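PDB 5YYL: major royal jelly protein 1 from Apis mellifera, which makes up the largest protein share of royal jelly, probably nourishes larvae, and binds the sterol 24-methylenecholesterol. Local coordinates for residues N300-Q305 / H339-V344; S314-F319 / C416-N421; S325-W330 / N408-N413. All coordinates share one frame; numbering follows the deposited sequence.

In the fold
All three contacts converge on one four-stranded antiparallel blade of a beta-propeller, built from strands 306-311, 316-321, 326-331 and 342-346. Contacts 2 and 3 have centres about 9 Å apart and are joined covalently: Cys-416 SG and Cys-329 SG form a disulfide of 2.0 Å. Contact 1 lies with its centre about 12 Å from that of contact 3 and about 16 Å from that of contact 2. It meets contact 2 through packing of Ile-341 CG2 on Phe-319 CZ at 3.8 Å, and contact 3 through a probable backbone bond, Arg-342 O to Cys-329 N, at 2.7 Å. None of the three lies at the sterol pocket.

Contact 1 (N300-Q305 / H339-V344); sequences NILDTQ and HNIRTV
Ile-301 holds CG1 opposite its backbone N (chi1 -170°), whereas Ile-341 turns CG1 opposite its carbonyl carbon (chi1 -67°); both side chains then run on extended through chi2, so that their CD1 methyls meet. The evidence is the 3.5 Å separation of Ile-301 CD1 from Ile-341 CD1, with Ile-301 CG1 nearly as close to that same methyl at 3.6 Å. The two isoleucines therefore touch at their ends, with the two side chains inclined to each other. Leu-302 comes in at about a right angle to Ile-341, its CD2 lying 3.8 Å from Ile-341 CD1, while Ile-341 CG2 approaches Leu-302 CD2 at 4.1 Å. The single delta methyl of Ile-341 thus touches two consecutive residues of the other segment, and Ile-341 accounts for more than half of the 115 Å² buried here. No hydrogen bond crosses the contact. Even the closest backbone pair, Leu-302 CA and Ile-341 CA, is 8.5 Å apart, so side chains alone bridge the distance. Phe-319 of strand 316-321, in the same sheet as strand 342-346, packs on both Leu-302 and Ile-341, and a salt bridge from Asp-303 to Arg-338 adds a polar link nearby. The apolar contact joins residues 300-305, in the connection between strands 295-298 and 306-311 of successive beta-propeller sheets, to the entrance of strand 342-346, an outermost strand of the second sheet.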
ATOM      1  N   ASN A 300     -49.591 -16.868 -23.407  1.00 41.16           N
ATOM      2  CA  ASN A 300     -49.445 -16.083 -24.633  1.00 41.09           C
ATOM      3  C   ASN A 300     -49.045 -14.623 -24.369  1.00 40.59           C
ATOM      4  O   ASN A 300     -49.396 -13.727 -25.140  1.00 43.86           O
ATOM      5  CB  ASN A 300     -50.728 -16.171 -25.470  1.00 44.18           C
ATOM      6  CG  ASN A 300     -51.138 -17.616 -25.758  1.00 47.93           C
ATOM      7  OD1 ASN A 300     -50.329 -18.430 -26.212  1.00 50.81           O
ATOM      8  ND2 ASN A 300     -52.399 -17.937 -25.489  1.00 51.37           N
ATOM      9  N   ILE A 301     -48.292 -14.398 -23.291  1.00 37.76           N
ATOM     10  CA  ILE A 301     -47.887 -13.053 -22.883  1.00 36.22           C
ATOM     11  C   ILE A 301     -46.753 -12.478 -23.722  1.00 34.86           C
ATOM     12  O   ILE A 301     -46.607 -11.273 -23.785  1.00 37.30           O
ATOM     13  CB  ILE A 301     -47.501 -12.983 -21.389  1.00 38.27           C
ATOM     14  CG1 ILE A 301     -47.327 -11.515 -20.956  1.00 40.30           C
ATOM     15  CG2 ILE A 301     -46.247 -13.805 -21.078  1.00 38.42           C
ATOM     16  CD1 ILE A 301     -47.323 -11.290 -19.462  1.00 42.21           C
ATOM     17  N   LEU A 302     -45.928 -13.315 -24.341  1.00 34.68           N
ATOM     18  CA  LEU A 302     -44.823 -12.839 -25.208  1.00 35.53           C
ATOM     19  C   LEU A 302     -45.217 -13.000 -26.670  1.00 35.01           C
ATOM     20  O   LEU A 302     -46.065 -13.820 -27.010  1.00 34.97           O
ATOM     21  CB  LEU A 302     -43.520 -13.609 -24.918  1.00 35.61           C
ATOM     22  CG  LEU A 302     -43.118 -13.762 -23.449  1.00 34.15           C
ATOM     23  CD1 LEU A 302     -41.920 -14.683 -23.325  1.00 34.30           C
ATOM     24  CD2 LEU A 302     -42.829 -12.409 -22.831  1.00 33.77           C
ATOM     25  N   ASP A 303     -44.593 -12.219 -27.540  1.00 36.00           N
ATOM     26  CA  ASP A 303     -44.839 -12.307 -28.981  1.00 36.25           C
ATOM     27  C   ASP A 303     -44.091 -13.477 -29.623  1.00 35.70           C
ATOM     28  O   ASP A 303     -44.494 -13.944 -30.689  1.00 39.26           O
ATOM     29  CB  ASP A 303     -44.435 -11.001 -29.669  1.00 38.83           C
ATOM     30  CG  ASP A 303     -45.312  -9.830 -29.257  1.00 39.64           C
ATOM     31  OD1 ASP A 303     -46.558  -9.920 -29.393  1.00 41.70           O
ATOM     32  OD2 ASP A 303     -44.769  -8.813 -28.793  1.00 39.58           O
ATOM     33  N   THR A 304     -42.993 -13.923 -28.995  1.00 32.84           N
ATOM     34  CA  THR A 304     -42.214 -15.074 -29.464  1.00 30.04           C
ATOM     35  C   THR A 304     -41.927 -16.050 -28.310  1.00 27.35           C
ATOM     36  O   THR A 304     -42.311 -15.804 -27.170  1.00 26.12           O
ATOM     37  CB  THR A 304     -40.905 -14.602 -30.141  1.00 29.98           C
ATOM     38  OG1 THR A 304     -40.199 -15.724 -30.682  1.00 29.18           O
ATOM     39  CG2 THR A 304     -39.956 -13.778 -29.151  1.00 29.71           C
ATOM     40  N   GLN A 305     -41.261 -17.152 -28.627  1.00 24.74           N
ATOM     41  CA  GLN A 305     -40.887 -18.146 -27.627  1.00 24.53           C
ATOM     42  C   GLN A 305     -39.752 -17.642 -26.735  1.00 23.80           C
ATOM     43  O   GLN A 305     -38.887 -16.926 -27.189  1.00 24.94           O
ATOM     44  CB  GLN A 305     -40.497 -19.473 -28.300  1.00 24.77           C
ATOM     45  CG  GLN A 305     -41.616 -20.137 -29.106  1.00 25.66           C
ATOM     46  CD  GLN A 305     -41.481 -20.027 -30.630  1.00 26.85           C
ATOM     47  OE1 GLN A 305     -40.910 -19.085 -31.165  1.00 29.78           O
ATOM     48  NE2 GLN A 305     -42.042 -20.994 -31.329  1.00 27.61           N
ATOM     49  N   HIS A 339     -47.097  -4.598 -20.532  1.00 51.25           N
ATOM     50  CA  HIS A 339     -46.534  -3.252 -20.283  1.00 53.96           C
ATOM     51  C   HIS A 339     -45.389  -3.212 -19.240  1.00 47.22           C
ATOM     52  O   HIS A 339     -44.684  -2.199 -19.125  1.00 46.48           O
ATOM     53  CB  HIS A 339     -47.641  -2.215 -19.980  1.00 63.24           C
ATOM     54  CG  HIS A 339     -48.088  -2.166 -18.547  1.00 72.86           C
ATOM     55  ND1 HIS A 339     -47.659  -1.189 -17.668  1.00 79.83           N
ATOM     56  CD2 HIS A 339     -48.950  -2.947 -17.850  1.00 75.45           C
ATOM     57  CE1 HIS A 339     -48.221  -1.384 -16.486  1.00 80.59           C
ATOM     58  NE2 HIS A 339     -49.008  -2.445 -16.570  1.00 79.11           N
ATOM     59  N   ASN A 340     -45.203  -4.308 -18.506  1.00 41.23           N
ATOM     60  CA  ASN A 340     -44.042  -4.485 -17.622  1.00 38.12           C
ATOM     61  C   ASN A 340     -42.890  -5.354 -18.179  1.00 36.66           C
ATOM     62  O   ASN A 340     -41.859  -5.501 -17.518  1.00 38.58           O
ATOM     63  CB  ASN A 340     -44.532  -5.045 -16.284  1.00 36.88           C
ATOM     64  CG  ASN A 340     -45.472  -4.108 -15.577  1.00 34.18           C
ATOM     65  OD1 ASN A 340     -45.403  -2.893 -15.763  1.00 32.81           O
ATOM     66  ND2 ASN A 340     -46.359  -4.661 -14.763  1.00 32.26           N
ATOM     67  N   ILE A 341     -43.077  -5.930 -19.368  1.00 34.09           N
ATOM     68  CA  ILE A 341     -42.055  -6.692 -20.075  1.00 32.71           C
ATOM     69  C   ILE A 341     -41.318  -5.761 -21.043  1.00 33.32           C
ATOM     70  O   ILE A 341     -41.945  -5.132 -21.894  1.00 32.90           O
ATOM     71  CB  ILE A 341     -42.693  -7.884 -20.820  1.00 30.68           C
ATOM     72  CG1 ILE A 341     -43.224  -8.859 -19.777  1.00 31.38           C
ATOM     73  CG2 ILE A 341     -41.705  -8.575 -21.751  1.00 29.66           C
ATOM     74  CD1 ILE A 341     -44.177  -9.899 -20.312  1.00 31.86           C
ATOM     75  N   ARG A 342     -39.995  -5.669 -20.907  1.00 34.21           N
ATOM     76  CA  ARG A 342     -39.168  -4.899 -21.848  1.00 37.57           C
ATOM     77  C   ARG A 342     -38.024  -5.746 -22.387  1.00 35.95           C
ATOM     78  O   ARG A 342     -37.561  -6.680 -21.713  1.00 37.18           O
ATOM     79  CB  ARG A 342     -38.629  -3.596 -21.201  1.00 41.42           C
ATOM     80  CG  ARG A 342     -39.692  -2.637 -20.628  1.00 45.34           C
ATOM     81  CD  ARG A 342     -40.332  -1.655 -21.631  1.00 45.75           C
ATOM     82  NE  ARG A 342     -41.672  -1.203 -21.226  1.00 46.87           N
ATOM     83  CZ  ARG A 342     -41.963  -0.001 -20.726  1.00 44.89           C
ATOM     84  N   THR A 343     -37.591  -5.453 -23.615  1.00 34.68           N
ATOM     85  CA  THR A 343     -36.412  -6.108 -24.173  1.00 35.34           C
ATOM     86  C   THR A 343     -35.217  -5.190 -23.943  1.00 34.04           C
ATOM     87  O   THR A 343     -35.254  -4.027 -24.292  1.00 32.35           O
ATOM     88  CB  THR A 343     -36.552  -6.517 -25.658  1.00 35.07           C
ATOM     89  OG1 THR A 343     -36.071  -5.481 -26.503  1.00 33.20           O
ATOM     90  CG2 THR A 343     -37.996  -6.859 -25.999  1.00 37.14           C
ATOM     91  N   VAL A 344     -34.158  -5.747 -23.358  1.00 33.95           N
ATOM     92  CA  VAL A 344     -33.049  -4.977 -22.813  1.00 35.20           C
ATOM     93  C   VAL A 344     -31.763  -5.043 -23.650  1.00 33.43           C
ATOM     94  O   VAL A 344     -30.929  -4.172 -23.538  1.00 32.89           O
ATOM     95  CB  VAL A 344     -32.804  -5.458 -21.366  1.00 37.25           C
ATOM     96  CG1 VAL A 344     -31.931  -6.715 -21.306  1.00 37.78           C
ATOM     97  CG2 VAL A 344     -32.231  -4.353 -20.529  1.00 39.00           C
TER

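Contact 2 (S314-F319 / C416-N421); sequences SGVLFF and CENPDN
The side chains of Asn-418 and Val-316 lie alongside each other and point opposite ways, and the primary amide of Asn-418 ends up between the valine and the backbone of Ser-314. Ser-314 O and Val-316 CG2 lie on opposite sides of the amide plane, the methyl 3.7 Å from Asn-418 ND2. The carbonyl oxygen receives a weak hydrogen bond from Asn-418 ND2, 3.1 Å long and bent to 134° at the hydrogen. That bend fits the position of Ser-314 O, which lies to one side of the amide plane, tilted about 30° from it. Ser-314 CB, 3.4 Å from Asn-418 ND2, flanks the amide on the same side as its own carbonyl oxygen. With CG of Asn-418 opposite its carbonyl carbon (chi1 -73°), the side chain reaches across to the turn that precedes strand 316-321.

The second half of the contact is apolar. Val-316 directs CG1 toward Cys-416 CB, a loose approach of 4.4 Å, while its other branch, CG2, lies 3.8 Å from Cys-416 O. One valine thus touches both the amide nitrogen of Asn-418 and the carbonyl oxygen and CB of Cys-416, whose sulfur is in a disulfide.

The stronger polar partners lie outside the two segments, Asn-331 at the end of the neighbouring strand 326-331. Asn-331 ND2 donates to both Asn-418 OD1 and Cys-416 O, which settles the carbonyl end of the asparagine amide and leaves ND2 turned to Ser-314. Ser-314 OG is engaged by Ser-312 and Glu-376. The chemistry suggests that the loop 416-421 is probably held against the start of strand 316-321 chiefly by the disulfide and the Asn-331 bonds, with the bent amide bond and the valine packing as weaker additions.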
ATOM      1  N   SER A 314     -32.172  -9.562  -6.580  1.00 31.27           N
ATOM      2  CA  SER A 314     -33.049  -8.373  -6.504  1.00 32.09           C
ATOM      3  C   SER A 314     -34.461  -8.485  -7.153  1.00 31.86           C
ATOM      4  O   SER A 314     -35.247  -7.529  -7.092  1.00 33.21           O
ATOM      5  CB  SER A 314     -32.306  -7.165  -7.092  1.00 31.28           C
ATOM      6  OG  SER A 314     -31.910  -7.415  -8.428  1.00 30.93           O
ATOM      7  N   GLY A 315     -34.781  -9.624  -7.769  1.00 29.82           N
ATOM      8  CA  GLY A 315     -36.146  -9.899  -8.241  1.00 28.46           C
ATOM      9  C   GLY A 315     -36.428  -9.541  -9.695  1.00 26.95           C
ATOM     10  O   GLY A 315     -37.587  -9.410 -10.063  1.00 25.19           O
ATOM     11  N   VAL A 316     -35.388  -9.395 -10.523  1.00 26.04           N
ATOM     12  CA  VAL A 316     -35.546  -9.154 -11.961  1.00 26.02           C
ATOM     13  C   VAL A 316     -35.382 -10.471 -12.726  1.00 27.36           C
ATOM     14  O   VAL A 316     -34.336 -11.129 -12.612  1.00 26.77           O
ATOM     15  CB  VAL A 316     -34.489  -8.172 -12.477  1.00 26.14           C
ATOM     16  CG1 VAL A 316     -34.753  -7.822 -13.936  1.00 26.29           C
ATOM     17  CG2 VAL A 316     -34.471  -6.913 -11.607  1.00 27.10           C
ATOM     18  N   LEU A 317     -36.409 -10.855 -13.491  1.00 27.92           N
ATOM     19  CA  LEU A 317     -36.379 -12.063 -14.342  1.00 28.00           C
ATOM     20  C   LEU A 317     -35.886 -11.679 -15.729  1.00 26.88           C
ATOM     21  O   LEU A 317     -36.474 -10.812 -16.368  1.00 25.90           O
ATOM     22  CB  LEU A 317     -37.769 -12.680 -14.496  1.00 29.41           C
ATOM     23  CG  LEU A 317     -37.949 -13.823 -15.527  1.00 31.67           C
ATOM     24  CD1 LEU A 317     -37.535 -15.177 -14.962  1.00 32.31           C
ATOM     25  CD2 LEU A 317     -39.383 -13.896 -16.058  1.00 31.09           C
ATOM     26  N   PHE A 318     -34.836 -12.354 -16.192  1.00 24.80           N
ATOM     27  CA  PHE A 318     -34.336 -12.206 -17.546  1.00 23.09           C
ATOM     28  C   PHE A 318     -34.677 -13.451 -18.333  1.00 23.08           C
ATOM     29  O   PHE A 318     -34.740 -14.550 -17.772  1.00 21.96           O
ATOM     30  CB  PHE A 318     -32.835 -11.994 -17.548  1.00 22.78           C
ATOM     31  CG  PHE A 318     -32.423 -10.660 -17.026  1.00 22.97           C
ATOM     32  CD1 PHE A 318     -32.248  -9.594 -17.894  1.00 23.07           C
ATOM     33  CD2 PHE A 318     -32.214 -10.469 -15.667  1.00 23.13           C
ATOM     34  CE1 PHE A 318     -31.880  -8.351 -17.419  1.00 23.66           C
ATOM     35  CE2 PHE A 318     -31.844  -9.229 -15.181  1.00 23.83           C
ATOM     36  CZ  PHE A 318     -31.681  -8.166 -16.059  1.00 24.08           C
ATOM     37  N   PHE A 319     -34.890 -13.263 -19.635  1.00 22.43           N
ATOM     38  CA  PHE A 319     -35.235 -14.357 -20.524  1.00 22.40           C
ATOM     39  C   PHE A 319     -34.926 -14.053 -21.978  1.00 21.91           C
ATOM     40  O   PHE A 319     -35.096 -12.932 -22.441  1.00 22.24           O
ATOM     41  CB  PHE A 319     -36.710 -14.714 -20.366  1.00 22.99           C
ATOM     42  CG  PHE A 319     -37.642 -13.554 -20.530  1.00 24.54           C
ATOM     43  CD1 PHE A 319     -38.095 -13.189 -21.786  1.00 24.77           C
ATOM     44  CD2 PHE A 319     -38.089 -12.835 -19.417  1.00 25.55           C
ATOM     45  CE1 PHE A 319     -38.956 -12.118 -21.941  1.00 25.19           C
ATOM     46  CE2 PHE A 319     -38.956 -11.765 -19.564  1.00 25.55           C
ATOM     47  CZ  PHE A 319     -39.390 -11.408 -20.829  1.00 25.58           C
ATOM     48  N   CYS A 416     -38.059  -2.493 -15.906  1.00 35.01           N
ATOM     49  CA  CYS A 416     -37.441  -3.582 -15.137  1.00 32.80           C
ATOM     50  C   CYS A 416     -36.681  -3.171 -13.884  1.00 32.72           C
ATOM     51  O   CYS A 416     -36.444  -4.026 -13.029  1.00 31.12           O
ATOM     52  CB  CYS A 416     -36.497  -4.371 -16.040  1.00 32.60           C
ATOM     53  SG  CYS A 416     -37.357  -5.271 -17.356  1.00 33.11           S
ATOM     54  N   GLU A 417     -36.303  -1.898 -13.744  1.00 35.55           N
ATOM     55  CA  GLU A 417     -35.407  -1.499 -12.641  1.00 37.93           C
ATOM     56  C   GLU A 417     -36.049  -1.601 -11.269  1.00 38.68           C
ATOM     57  O   GLU A 417     -37.271  -1.541 -11.137  1.00 37.64           O
ATOM     58  CB  GLU A 417     -34.843  -0.090 -12.828  1.00 39.24           C
ATOM     59  CG  GLU A 417     -35.762   1.076 -12.531  1.00 41.56           C
ATOM     60  CD  GLU A 417     -35.047   2.421 -12.698  1.00 46.28           C
ATOM     61  OE1 GLU A 417     -33.974   2.633 -12.069  1.00 52.55           O
ATOM     62  OE2 GLU A 417     -35.558   3.285 -13.439  1.00 47.10           O
ATOM     63  N   ASN A 418     -35.203  -1.789 -10.264  1.00 41.86           N
ATOM     64  CA  ASN A 418     -35.595  -1.618  -8.870  1.00 44.26           C
ATOM     65  C   ASN A 418     -35.304  -0.156  -8.485  1.00 45.57           C
ATOM     66  O   ASN A 418     -34.400   0.474  -9.044  1.00 43.77           O
ATOM     67  CB  ASN A 418     -34.830  -2.574  -7.954  1.00 44.63           C
ATOM     68  CG  ASN A 418     -35.304  -3.992  -8.085  1.00 44.95           C
ATOM     69  OD1 ASN A 418     -36.466  -4.287  -7.833  1.00 51.05           O
ATOM     70  ND2 ASN A 418     -34.411  -4.881  -8.479  1.00 46.87           N
ATOM     71  N   PRO A 419     -36.059   0.387  -7.519  1.00 48.47           N
ATOM     72  CA  PRO A 419     -35.914   1.805  -7.186  1.00 50.37           C
ATOM     73  C   PRO A 419     -34.523   2.145  -6.655  1.00 54.11           C
ATOM     74  O   PRO A 419     -34.037   1.478  -5.741  1.00 55.52           O
ATOM     75  CB  PRO A 419     -36.980   2.023  -6.099  1.00 50.37           C
ATOM     76  CG  PRO A 419     -37.893   0.836  -6.174  1.00 50.28           C
ATOM     77  CD  PRO A 419     -37.009  -0.287  -6.615  1.00 49.58           C
ATOM     78  N   ASP A 420     -33.901   3.168  -7.239  1.00 58.38           N
ATOM     79  CA  ASP A 420     -32.531   3.569  -6.905  1.00 61.96           C
ATOM     80  C   ASP A 420     -32.492   4.578  -5.757  1.00 65.01           C
ATOM     81  O   ASP A 420     -33.059   5.668  -5.881  1.00 62.38           O
ATOM     82  CB  ASP A 420     -31.843   4.181  -8.135  1.00 64.10           C
ATOM     83  N   ASN A 421     -31.852   4.193  -4.648  1.00 68.82           N
ATOM     84  CA  ASN A 421     -31.483   5.125  -3.565  1.00 65.40           C
ATOM     85  C   ASN A 421     -30.104   5.725  -3.897  1.00 62.29           C
ATOM     86  O   ASN A 421     -29.083   5.053  -3.767  1.00 64.53           O
ATOM     87  CB  ASN A 421     -31.454   4.415  -2.193  1.00 66.69           C
ATOM     88  CG  ASN A 421     -32.761   3.706  -1.863  1.00 65.14           C
TER

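Contact 3 (S325-W330 / N408-N413); sequences SALGCW and NELILN
Leu-327 and Cys-329, on strand 326-331 of a four-stranded beta-propeller blade, pack against Leu-410 and Ile-411 in the last turn of the short helix 407-411. The helix thereby covers part of one face of the blade. Two residues apart on the strand, Leu-327 and Cys-329 present their side chains to the same face, with Gly-328 between them, and each meets one of two consecutive helix residues. The contact is purely apolar and modest, 97 Å² in all, without a hydrogen bond across it. All four touching residues are buried.

The backbones stay well separated: the closest pair, Cys-329 CA and Ile-411 CA, is 8.1 Å apart, a distance spanned by side chains. Leu-327 and Leu-410 meet through one methyl each, Leu-327 CD2 to Leu-410 CD2 at 4.3 Å. On the adjacent strand 342-346, Val-344 touches both leucines, and Phe-318 of strand 316-321 lies against both Cys-329 and Ile-411, so both neighbouring strands take part in seating the helix. The exit from the helix also belongs to the assembly: Asn-413 ND2 donates to Glu-409 O and Leu-412 O of a second subunit, and Leu-412 packs on Leu-412 of that subunit.

At the cysteine end, SG of Cys-329 sits between its own backbone N and carbonyl carbon (chi1 57°), and Ile-411, whose CG2 methyl is set opposite its carbonyl carbon, turns that methyl toward it. The touching atoms are Cys-329 SG and Ile-411 CG2, 4.2 Å apart.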
ATOM      1  N   SER A 325     -34.205 -12.659 -31.259  1.00 34.88           N
ATOM      2  CA  SER A 325     -32.792 -12.844 -30.905  1.00 33.08           C
ATOM      3  C   SER A 325     -32.393 -11.726 -29.947  1.00 29.89           C
ATOM      4  O   SER A 325     -31.510 -10.912 -30.211  1.00 28.62           O
ATOM      5  CB  SER A 325     -31.897 -12.966 -32.149  1.00 33.74           C
ATOM      6  OG  SER A 325     -31.561 -11.713 -32.683  1.00 36.59           O
ATOM      7  N   ALA A 326     -33.110 -11.708 -28.834  1.00 27.95           N
ATOM      8  CA  ALA A 326     -33.042 -10.636 -27.863  1.00 26.46           C
ATOM      9  C   ALA A 326     -33.082 -11.192 -26.469  1.00 25.66           C
ATOM     10  O   ALA A 326     -33.310 -12.394 -26.258  1.00 25.51           O
ATOM     11  CB  ALA A 326     -34.204  -9.691 -28.061  1.00 26.78           C
ATOM     12  N   LEU A 327     -32.816 -10.302 -25.525  1.00 24.16           N
ATOM     13  CA  LEU A 327     -32.914 -10.598 -24.112  1.00 23.60           C
ATOM     14  C   LEU A 327     -33.984  -9.684 -23.564  1.00 21.87           C
ATOM     15  O   LEU A 327     -33.965  -8.490 -23.818  1.00 21.18           O
ATOM     16  CB  LEU A 327     -31.565 -10.336 -23.438  1.00 24.24           C
ATOM     17  CG  LEU A 327     -31.468 -10.462 -21.908  1.00 24.31           C
ATOM     18  CD1 LEU A 327     -32.000 -11.802 -21.426  1.00 24.45           C
ATOM     19  CD2 LEU A 327     -30.037 -10.208 -21.466  1.00 24.83           C
ATOM     20  N   GLY A 328     -34.921 -10.252 -22.830  1.00 21.85           N
ATOM     21  CA  GLY A 328     -36.010  -9.498 -22.222  1.00 23.86           C
ATOM     22  C   GLY A 328     -35.928  -9.576 -20.723  1.00 24.91           C
ATOM     23  O   GLY A 328     -35.256 -10.456 -20.179  1.00 24.46           O
ATOM     24  N   CYS A 329     -36.608  -8.655 -20.054  1.00 25.95           N
ATOM     25  CA  CYS A 329     -36.681  -8.692 -18.602  1.00 28.21           C
ATOM     26  C   CYS A 329     -38.071  -8.382 -18.088  1.00 27.34           C
ATOM     27  O   CYS A 329     -38.920  -7.911 -18.827  1.00 28.24           O
ATOM     28  CB  CYS A 329     -35.658  -7.734 -17.969  1.00 29.80           C
ATOM     29  SG  CYS A 329     -35.834  -6.022 -18.502  1.00 33.69           S
ATOM     30  N   TRP A 330     -38.263  -8.652 -16.804  1.00 27.01           N
ATOM     31  CA  TRP A 330     -39.502  -8.370 -16.100  1.00 26.60           C
ATOM     32  C   TRP A 330     -39.228  -8.387 -14.603  1.00 26.88           C
ATOM     33  O   TRP A 330     -38.679  -9.358 -14.104  1.00 25.90           O
ATOM     34  CB  TRP A 330     -40.562  -9.401 -16.447  1.00 25.50           C
ATOM     35  CG  TRP A 330     -41.748  -9.326 -15.566  1.00 25.18           C
ATOM     36  CD1 TRP A 330     -42.719  -8.392 -15.605  1.00 25.43           C
ATOM     37  CD2 TRP A 330     -42.101 -10.228 -14.509  1.00 24.63           C
ATOM     38  NE1 TRP A 330     -43.671  -8.643 -14.636  1.00 25.42           N
ATOM     39  CE2 TRP A 330     -43.310  -9.763 -13.948  1.00 24.39           C
ATOM     40  CE3 TRP A 330     -41.509 -11.376 -13.976  1.00 24.73           C
ATOM     41  CZ2 TRP A 330     -43.930 -10.398 -12.875  1.00 24.42           C
ATOM     42  CZ3 TRP A 330     -42.140 -12.016 -12.905  1.00 24.13           C
ATOM     43  CH2 TRP A 330     -43.336 -11.526 -12.374  1.00 24.52           C
ATOM     44  N   ASN A 408     -27.725  -4.013 -13.051  1.00 27.08           N
ATOM     45  CA  ASN A 408     -28.316  -2.709 -12.789  1.00 29.65           C
ATOM     46  C   ASN A 408     -28.132  -1.775 -13.988  1.00 30.90           C
ATOM     47  O   ASN A 408     -29.081  -1.108 -14.379  1.00 31.60           O
ATOM     48  CB  ASN A 408     -27.734  -2.096 -11.507  1.00 32.74           C
ATOM     49  CG  ASN A 408     -28.370  -0.769 -11.142  1.00 35.20           C
ATOM     50  OD1 ASN A 408     -28.017   0.267 -11.707  1.00 38.12           O
ATOM     51  N   GLU A 409     -26.939  -1.752 -14.579  1.00 31.67           N
ATOM     52  CA  GLU A 409     -26.676  -0.968 -15.803  1.00 33.44           C
ATOM     53  C   GLU A 409     -27.583  -1.359 -16.998  1.00 31.85           C
ATOM     54  O   GLU A 409     -27.891  -0.536 -17.857  1.00 33.27           O
ATOM     55  CB  GLU A 409     -25.193  -1.076 -16.209  1.00 37.24           C
ATOM     56  CG  GLU A 409     -24.646   0.119 -16.988  1.00 43.45           C
ATOM     57  CD  GLU A 409     -23.108   0.147 -17.149  1.00 50.61           C
ATOM     58  OE1 GLU A 409     -22.631   0.631 -18.212  1.00 57.16           O
ATOM     59  OE2 GLU A 409     -22.360  -0.278 -16.230  1.00 51.24           O
ATOM     60  N   LEU A 410     -28.014  -2.614 -17.048  1.00 28.77           N
ATOM     61  CA  LEU A 410     -28.798  -3.135 -18.172  1.00 27.08           C
ATOM     62  C   LEU A 410     -30.246  -2.643 -18.088  1.00 25.64           C
ATOM     63  O   LEU A 410     -30.846  -2.300 -19.098  1.00 29.13           O
ATOM     64  CB  LEU A 410     -28.713  -4.677 -18.151  1.00 28.02           C
ATOM     65  CG  LEU A 410     -28.928  -5.596 -19.355  1.00 28.19           C
ATOM     66  CD1 LEU A 410     -28.253  -5.101 -20.615  1.00 28.25           C
ATOM     67  CD2 LEU A 410     -28.435  -6.992 -19.017  1.00 27.87           C
ATOM     68  N   ILE A 411     -30.778  -2.568 -16.878  1.00 23.93           N
ATOM     69  CA  ILE A 411     -32.177  -2.239 -16.632  1.00 24.16           C
ATOM     70  C   ILE A 411     -32.442  -0.800 -16.140  1.00 24.44           C
ATOM     71  O   ILE A 411     -33.597  -0.390 -16.078  1.00 22.76           O
ATOM     72  CB  ILE A 411     -32.819  -3.216 -15.622  1.00 24.09           C
ATOM     73  CG1 ILE A 411     -32.216  -3.044 -14.210  1.00 24.89           C
ATOM     74  CG2 ILE A 411     -32.692  -4.637 -16.124  1.00 24.44           C
ATOM     75  CD1 ILE A 411     -32.631  -4.111 -13.215  1.00 24.71           C
ATOM     76  N   LEU A 412     -31.391  -0.044 -15.815  1.00 24.61           N
ATOM     77  CA  LEU A 412     -31.517   1.318 -15.284  1.00 25.14           C
ATOM     78  C   LEU A 412     -32.343   2.194 -16.205  1.00 24.74           C
ATOM     79  O   LEU A 412     -32.137   2.170 -17.414  1.00 25.40           O
ATOM     80  CB  LEU A 412     -30.128   1.975 -15.124  1.00 25.95           C
ATOM     81  CG  LEU A 412     -30.083   3.350 -14.429  1.00 25.10           C
ATOM     82  CD1 LEU A 412     -30.503   3.242 -12.970  1.00 25.08           C
ATOM     83  CD2 LEU A 412     -28.681   3.920 -14.547  1.00 24.59           C
ATOM     84  N   ASN A 413     -33.244   2.987 -15.620  1.00 24.57           N
ATOM     85  CA  ASN A 413     -34.199   3.820 -16.369  1.00 24.45           C
ATOM     86  C   ASN A 413     -35.077   2.997 -17.347  1.00 24.81           C
ATOM     87  O   ASN A 413     -35.323   3.431 -18.490  1.00 25.27           O
ATOM     88  CB  ASN A 413     -33.470   4.947 -17.144  1.00 23.59           C
ATOM     89  CG  ASN A 413     -32.505   5.746 -16.280  1.00 23.01           C
ATOM     90  OD1 ASN A 413     -32.738   5.944 -15.103  1.00 23.17           O
ATOM     91  ND2 ASN A 413     -31.418   6.221 -16.879  1.00 23.24           N
TER